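Type VI immunity protein Atu4351 (Agrobacterium fabrum, PDB 6ITW) probably protects the bacterium from the matching toxin of its own type VI secretion system, as the immunity member of an effector-immunity pair. Local coordinates at residues A[51-59]-A[136-145]; A[90-98]-A[104-112]. One frame throughout, in Å; residues are numbered along the deposited sequence. Where two conformers were deposited one is given.

How the interactions relate
Both contacts reach the same mixed sheet, and their centres lie about 11 Å apart. Interaction 2 is the more buried: it pairs the neighbouring strands 94-99 and 103-108 near the middle of the chain, chiefly through backbone hydrogen bonds. Interaction 1 is only partly buried and joins the end of the sheet at strands 49-52 and 57-59 to the chain leaving helix 128-137, by aromatic and aliphatic packing with one tyrosine hydroxyl bond. Along the chain, residues 90-112 are nested inside the loop that 51-59 and 136-145 close. The two meet where Lys94 NZ probably donates to Ser143 O and where Asp145 packs on Phe92.

Interaction 1: residues A[51-59]-A[136-145]; sequences IWKQGYFQF and VEGIDAESFD
Ile139 drives its side chain into the aromatic cluster of 51-59, and this is the tight half of the contact. Its CG2 sits over the centre of the Phe57 ring, 3.6 Å from the centroid, a CH-pi contact made only 14° off the ring normal. CG1 takes the hindered place between backbone N and carbonyl carbon (chi1 56°), which leads CD1 across to Trp52 CE3 at 3.8 Å. Val136 CG1 completes the apolar layer, meeting the edge of the Trp52 ring and the CZ of Phe59, while Trp52 NE1 is held by Gly16 O.

Toward the other end the contact is more polar and more open. Tyr56 reaches along the turn Gly138-Ala141 with Ile139 O and Ala141 O near its ring plane, and its OH donates to Ala141 O over 2.6 Å. Phe144 N also donates to that oxygen, from the opposite face of the carbonyl plane. A water over the centre of the Tyr56 ring bridges Tyr56 O and Phe144 O. On the more open side, Asp140 OD2 forms a salt bridge with Arg14. The chemistry implies an apolar seam between the sheet edge and the chain that follows helix 128-137, with the doubly gripped Ala141 carbonyl fixing where the tyrosine ends.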
# COMPACT_ATOMS: atom_id res chain seq x y z
N ILE A 51 -9.93 7.35 -6.43
CA ILE A 51 -10.12 7.29 -4.99
C ILE A 51 -11.40 6.53 -4.67
O ILE A 51 -12.40 6.64 -5.40
CB ILE A 51 -10.18 8.71 -4.40
CG1 ILE A 51 -8.83 9.40 -4.53
CG2 ILE A 51 -10.58 8.66 -2.93
CD1 ILE A 51 -8.80 10.85 -4.02
N TRP A 52 -11.36 5.72 -3.61
CA TRP A 52 -12.50 4.99 -3.08
C TRP A 52 -12.75 5.41 -1.63
O TRP A 52 -11.83 5.87 -0.93
CB TRP A 52 -12.26 3.47 -3.14
CG TRP A 52 -12.69 2.82 -4.43
CD1 TRP A 52 -13.55 3.33 -5.37
CD2 TRP A 52 -12.29 1.53 -4.92
NE1 TRP A 52 -13.71 2.44 -6.41
CE2 TRP A 52 -12.95 1.33 -6.16
CE3 TRP A 52 -11.44 0.53 -4.44
CZ2 TRP A 52 -12.78 0.17 -6.92
CZ3 TRP A 52 -11.27 -0.62 -5.19
CH2 TRP A 52 -11.93 -0.80 -6.42
N LYS A 53 -14.00 5.27 -1.18
CA LYS A 53 -14.38 5.46 0.23
C LYS A 53 -13.86 6.79 0.79
O LYS A 53 -13.40 6.88 1.93
CB LYS A 53 -13.89 4.30 1.09
CG LYS A 53 -14.38 2.92 0.63
CD LYS A 53 -15.76 2.64 1.18
CE LYS A 53 -15.73 2.35 2.69
NZ LYS A 53 -16.91 2.97 3.39
N GLN A 54 -13.88 7.82 -0.05
CA GLN A 54 -13.54 9.18 0.38
C GLN A 54 -12.08 9.31 0.82
O GLN A 54 -11.74 10.16 1.64
CB GLN A 54 -14.49 9.64 1.48
CG GLN A 54 -15.99 9.62 1.07
CD GLN A 54 -16.87 10.22 2.16
OE1 GLN A 54 -16.78 11.42 2.47
NE2 GLN A 54 -17.70 9.38 2.78
N GLY A 55 -11.19 8.49 0.25
CA GLY A 55 -9.77 8.57 0.55
C GLY A 55 -9.25 7.42 1.38
O GLY A 55 -8.05 7.39 1.67
N TYR A 56 -10.11 6.48 1.76
CA TYR A 56 -9.66 5.33 2.55
C TYR A 56 -8.68 4.47 1.77
O TYR A 56 -7.84 3.78 2.37
CB TYR A 56 -10.89 4.53 2.98
CG TYR A 56 -10.67 3.55 4.09
CD1 TYR A 56 -10.84 3.93 5.43
CD2 TYR A 56 -10.34 2.22 3.82
CE1 TYR A 56 -10.65 3.02 6.46
CE2 TYR A 56 -10.16 1.31 4.84
CZ TYR A 56 -10.31 1.71 6.16
OH TYR A 56 -10.13 0.81 7.17
N PHE A 57 -8.78 4.48 0.44
CA PHE A 57 -7.83 3.83 -0.45
C PHE A 57 -7.80 4.62 -1.75
O PHE A 57 -8.80 5.20 -2.16
CB PHE A 57 -8.19 2.35 -0.70
CG PHE A 57 -7.20 1.60 -1.58
CD1 PHE A 57 -6.09 0.95 -1.02
CD2 PHE A 57 -7.38 1.52 -2.95
CE1 PHE A 57 -5.19 0.24 -1.83
CE2 PHE A 57 -6.49 0.84 -3.77
CZ PHE A 57 -5.39 0.19 -3.21
N GLN A 58 -6.63 4.69 -2.37
CA GLN A 58 -6.50 5.32 -3.67
C GLN A 58 -5.52 4.49 -4.48
O GLN A 58 -4.62 3.87 -3.92
CB GLN A 58 -6.00 6.76 -3.58
CG GLN A 58 -4.61 6.90 -3.01
CD GLN A 58 -4.26 8.33 -2.70
OE1 GLN A 58 -3.63 9.02 -3.51
NE2 GLN A 58 -4.67 8.80 -1.51
N PHE A 59 -5.72 4.46 -5.80
CA PHE A 59 -4.80 3.76 -6.69
C PHE A 59 -3.75 4.75 -7.16
O PHE A 59 -3.98 5.96 -7.21
CB PHE A 59 -5.51 3.17 -7.90
CG PHE A 59 -6.45 2.06 -7.57
CD1 PHE A 59 -7.79 2.32 -7.24
CD2 PHE A 59 -6.01 0.74 -7.59
CE1 PHE A 59 -8.67 1.27 -6.93
CE2 PHE A 59 -6.89 -0.31 -7.28
CZ PHE A 59 -8.23 -0.03 -6.96
N VAL A 136 -7.74 -6.44 -3.83
CA VAL A 136 -8.43 -5.19 -4.17
C VAL A 136 -9.82 -5.14 -3.52
O VAL A 136 -10.27 -4.09 -3.06
CB VAL A 136 -8.50 -5.01 -5.70
CG1 VAL A 136 -9.36 -3.81 -6.08
CG2 VAL A 136 -7.09 -4.84 -6.26
N GLU A 137 -10.51 -6.29 -3.46
CA GLU A 137 -11.79 -6.36 -2.76
C GLU A 137 -11.65 -6.02 -1.28
O GLU A 137 -12.60 -5.52 -0.66
CB GLU A 137 -12.41 -7.76 -2.91
CG GLU A 137 -13.17 -8.00 -4.22
CD GLU A 137 -13.26 -9.48 -4.61
OE1 GLU A 137 -13.15 -10.36 -3.72
OE2 GLU A 137 -13.44 -9.77 -5.81
N GLY A 138 -10.47 -6.26 -0.70
CA GLY A 138 -10.30 -6.09 0.73
C GLY A 138 -9.90 -4.71 1.24
O GLY A 138 -9.72 -4.57 2.46
N ILE A 139 -9.79 -3.68 0.40
CA ILE A 139 -9.14 -2.43 0.81
C ILE A 139 -9.97 -1.66 1.84
O ILE A 139 -9.55 -0.60 2.31
CB ILE A 139 -8.81 -1.54 -0.40
CG1 ILE A 139 -10.05 -1.21 -1.26
CG2 ILE A 139 -7.75 -2.20 -1.25
CD1 ILE A 139 -10.96 -0.12 -0.71
N ASP A 140 -11.15 -2.17 2.19
CA ASP A 140 -11.95 -1.52 3.22
C ASP A 140 -11.79 -2.15 4.60
O ASP A 140 -12.42 -1.68 5.56
CB ASP A 140 -13.43 -1.52 2.82
CG ASP A 140 -14.02 -2.93 2.70
OD1 ASP A 140 -13.27 -3.91 2.50
OD2 ASP A 140 -15.26 -3.04 2.80
N ALA A 141 -10.95 -3.17 4.75
CA ALA A 141 -10.73 -3.77 6.07
C ALA A 141 -10.25 -2.72 7.07
O ALA A 141 -9.61 -1.72 6.70
CB ALA A 141 -9.70 -4.90 5.98
N GLU A 142 -10.58 -2.95 8.35
CA GLU A 142 -10.14 -2.03 9.40
C GLU A 142 -8.63 -1.98 9.52
O GLU A 142 -8.08 -0.98 9.99
CB GLU A 142 -10.72 -2.44 10.75
CG GLU A 142 -12.20 -2.26 10.88
CD GLU A 142 -12.68 -2.65 12.27
OE1 GLU A 142 -12.04 -2.25 13.27
OE2 GLU A 142 -13.69 -3.38 12.36
N SER A 143 -7.94 -3.05 9.11
CA SER A 143 -6.48 -3.06 9.17
C SER A 143 -5.85 -1.96 8.32
O SER A 143 -4.67 -1.65 8.50
CB SER A 143 -5.96 -4.43 8.72
OG SER A 143 -6.27 -4.67 7.34
N PHE A 144 -6.60 -1.38 7.38
CA PHE A 144 -6.06 -0.28 6.59
C PHE A 144 -6.38 1.07 7.18
O PHE A 144 -5.91 2.08 6.65
CB PHE A 144 -6.58 -0.34 5.15
CG PHE A 144 -6.10 -1.54 4.43
CD1 PHE A 144 -4.74 -1.70 4.18
CD2 PHE A 144 -6.97 -2.52 4.02
CE1 PHE A 144 -4.27 -2.81 3.53
CE2 PHE A 144 -6.51 -3.63 3.35
CZ PHE A 144 -5.15 -3.78 3.11
N ASP A 145 -7.16 1.10 8.25
CA ASP A 145 -7.31 2.31 9.05
C ASP A 145 -6.02 2.46 9.83
O ASP A 145 -5.02 1.79 9.52
CB ASP A 145 -8.55 2.21 9.96
CG ASP A 145 -9.24 3.57 10.23
OD1 ASP A 145 -8.55 4.58 10.52
OD2 ASP A 145 -10.49 3.60 10.16
O HOH W 1 -7.19 4.12 5.35

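Interaction 2: residues A[90-98]-A[104-112]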
# COMPACT_ATOMS: atom_id res chain seq x y z
N SER A 90 -3.58 2.97 1.29
CA SER A 90 -4.52 3.50 2.27
C SER A 90 -4.34 4.99 2.48
O SER A 90 -3.40 5.61 1.97
CB SER A 90 -4.36 2.78 3.61
OG SER A 90 -3.26 3.34 4.33
N ALA A 91 -5.23 5.56 3.30
CA ALA A 91 -5.17 6.97 3.65
C ALA A 91 -3.95 7.33 4.50
O ALA A 91 -3.64 8.52 4.64
CB ALA A 91 -6.45 7.33 4.40
N PHE A 92 -3.29 6.34 5.09
CA PHE A 92 -2.10 6.55 5.91
C PHE A 92 -0.82 6.07 5.22
O PHE A 92 0.21 5.91 5.88
CB PHE A 92 -2.27 5.87 7.27
CG PHE A 92 -3.54 6.27 7.97
CD1 PHE A 92 -3.57 7.37 8.82
CD2 PHE A 92 -4.71 5.56 7.76
CE1 PHE A 92 -4.75 7.76 9.43
CE2 PHE A 92 -5.89 5.93 8.39
CZ PHE A 92 -5.91 7.03 9.22
N GLY A 93 -0.87 5.83 3.91
CA GLY A 93 0.36 5.52 3.21
C GLY A 93 0.74 4.06 3.23
O GLY A 93 1.87 3.71 2.87
N LYS A 94 -0.18 3.17 3.63
CA LYS A 94 0.08 1.74 3.60
C LYS A 94 -0.13 1.24 2.17
O LYS A 94 -1.27 1.19 1.69
CB LYS A 94 -0.83 1.02 4.59
CG LYS A 94 -0.63 -0.49 4.74
CD LYS A 94 -1.42 -1.00 5.94
CE LYS A 94 -1.05 -2.43 6.35
NZ LYS A 94 -1.98 -2.99 7.40
N ILE A 95 0.96 0.85 1.52
CA ILE A 95 0.97 0.55 0.09
C ILE A 95 0.53 -0.89 -0.18
O ILE A 95 1.06 -1.84 0.41
CB ILE A 95 2.38 0.78 -0.48
CG1 ILE A 95 2.76 2.25 -0.34
CG2 ILE A 95 2.46 0.28 -1.93
CD1 ILE A 95 4.22 2.54 -0.65
N LEU A 96 -0.44 -1.04 -1.09
CA LEU A 96 -0.73 -2.33 -1.71
C LEU A 96 0.18 -2.48 -2.92
O LEU A 96 0.10 -1.67 -3.87
CB LEU A 96 -2.19 -2.43 -2.13
CG LEU A 96 -2.59 -3.65 -2.97
CD1 LEU A 96 -2.12 -4.93 -2.30
CD2 LEU A 96 -4.10 -3.71 -3.19
N ALA A 97 1.05 -3.50 -2.90
CA ALA A 97 2.04 -3.70 -3.94
C ALA A 97 1.93 -5.11 -4.50
O ALA A 97 1.44 -6.03 -3.85
CB ALA A 97 3.47 -3.48 -3.43
N TRP A 98 2.38 -5.28 -5.74
CA TRP A 98 2.40 -6.59 -6.35
C TRP A 98 3.85 -7.03 -6.53
O TRP A 98 4.63 -6.36 -7.22
CB TRP A 98 1.69 -6.59 -7.70
CG TRP A 98 1.74 -7.91 -8.37
CD1 TRP A 98 2.58 -8.29 -9.38
CD2 TRP A 98 0.92 -9.05 -8.07
NE1 TRP A 98 2.33 -9.59 -9.73
CE2 TRP A 98 1.31 -10.08 -8.95
CE3 TRP A 98 -0.11 -9.29 -7.15
CZ2 TRP A 98 0.70 -11.34 -8.93
CZ3 TRP A 98 -0.72 -10.54 -7.14
CH2 TRP A 98 -0.30 -11.56 -8.03
N THR A 104 0.76 -10.52 -3.59
CA THR A 104 0.30 -9.35 -2.86
C THR A 104 1.22 -9.05 -1.68
O THR A 104 1.51 -9.92 -0.85
CB THR A 104 -1.13 -9.57 -2.37
OG1 THR A 104 -2.02 -9.62 -3.50
CG2 THR A 104 -1.57 -8.44 -1.47
N THR A 105 1.65 -7.80 -1.60
CA THR A 105 2.58 -7.32 -0.58
C THR A 105 2.00 -6.04 0.02
O THR A 105 1.35 -5.26 -0.68
CB THR A 105 3.97 -7.05 -1.21
OG1 THR A 105 4.45 -8.23 -1.88
CG2 THR A 105 4.99 -6.60 -0.16
N GLU A 106 2.22 -5.83 1.32
CA GLU A 106 1.80 -4.60 1.99
C GLU A 106 3.02 -3.94 2.61
O GLU A 106 3.80 -4.59 3.32
CB GLU A 106 0.72 -4.87 3.06
CG GLU A 106 -0.60 -5.51 2.54
CD GLU A 106 -1.67 -5.73 3.65
OE1 GLU A 106 -1.55 -5.11 4.73
OE2 GLU A 106 -2.62 -6.52 3.44
N ILE A 107 3.19 -2.65 2.35
CA ILE A 107 4.31 -1.87 2.87
C ILE A 107 3.72 -0.80 3.77
O ILE A 107 3.19 0.21 3.29
CB ILE A 107 5.16 -1.26 1.75
CG1 ILE A 107 5.64 -2.34 0.77
CG2 ILE A 107 6.35 -0.56 2.34
CD1 ILE A 107 6.57 -1.78 -0.35
N ASN A 108 3.81 -1.01 5.08
CA ASN A 108 3.24 -0.10 6.07
C ASN A 108 4.27 0.99 6.34
O ASN A 108 5.20 0.80 7.13
CB ASN A 108 2.84 -0.86 7.33
CG ASN A 108 2.14 0.02 8.34
OD1 ASN A 108 2.41 1.22 8.43
ND2 ASN A 108 1.24 -0.58 9.12
N ILE A 109 4.09 2.14 5.68
CA ILE A 109 5.04 3.25 5.73
C ILE A 109 5.05 3.90 7.11
O ILE A 109 6.10 4.34 7.61
CB ILE A 109 4.69 4.27 4.64
CG1 ILE A 109 5.09 3.75 3.27
CG2 ILE A 109 5.32 5.64 4.96
CD1 ILE A 109 6.56 3.79 3.01
N LEU A 110 3.87 4.03 7.73
CA LEU A 110 3.77 4.70 9.03
C LEU A 110 4.52 3.92 10.11
O LEU A 110 5.27 4.51 10.89
CB LEU A 110 2.29 4.85 9.40
CG LEU A 110 1.92 5.59 10.69
CD1 LEU A 110 2.48 6.98 10.64
CD2 LEU A 110 0.39 5.65 10.93
N LEU A 111 4.34 2.60 10.16
CA LEU A 111 4.85 1.77 11.24
C LEU A 111 6.13 1.02 10.87
O LEU A 111 6.70 0.35 11.73
CB LEU A 111 3.78 0.75 11.67
CG LEU A 111 2.48 1.38 12.22
CD1 LEU A 111 1.56 0.35 12.87
CD2 LEU A 111 2.82 2.52 13.20
N HIS A 112 6.59 1.14 9.62
CA HIS A 112 7.83 0.53 9.13
C HIS A 112 7.77 -0.99 9.16
O HIS A 112 8.67 -1.65 9.68
CB HIS A 112 9.05 1.05 9.89
CG HIS A 112 9.54 2.37 9.39
ND1 HIS A 112 10.76 2.53 8.77
CD2 HIS A 112 8.95 3.59 9.38
CE1 HIS A 112 10.92 3.79 8.43
NE2 HIS A 112 9.83 4.46 8.78
O HOH W 2 1.43 3.43 6.39
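Thr104 opens the pairing opposite Trp98, its CG2 resting 3.6 Å from Leu96 CD1 while OG1 is hydrogen-bonded to Asn131 on helix 128-137. Thr105 follows in a hydrogen-bonded pair with Ala97: Ala97 N donates to Thr105 O at 2.8 Å and Thr105 N returns a bond to Ala97 O. Glu106 lies on the Thr104 face, opposite Leu96. In the conformer described, its OE1 comes within a long 3.4 Å of Lys94 NZ, a tentative salt bridge reached by the extended lysine chain (CG opposite its own N, chi1 -177°).

Ile107 returns to the Thr105 face as a hydrogen-bonded pair with Ile95, Ile95 N to Ile107 O at 2.9 Å and Ile107 N to Ile95 O at 3.0 Å. Ile95 CB and Ile107 CB are 4.1 Å apart. At Asn108 the strand ends: OD1 accepts from Leu111 N, an Asx motif, and also from a water that donates to Phe92 O and accepts from Leu110 N. Ile109 packs against Gly93, with CG1 3.2 Å from Gly93 O and 4.2 Å from Ile95 CD1. Strand segments 94-98 and 104-108 run antiparallel, 161° between their directions, a beta hairpin in the middle of the mixed sheet, both strands within the GAD-like family region.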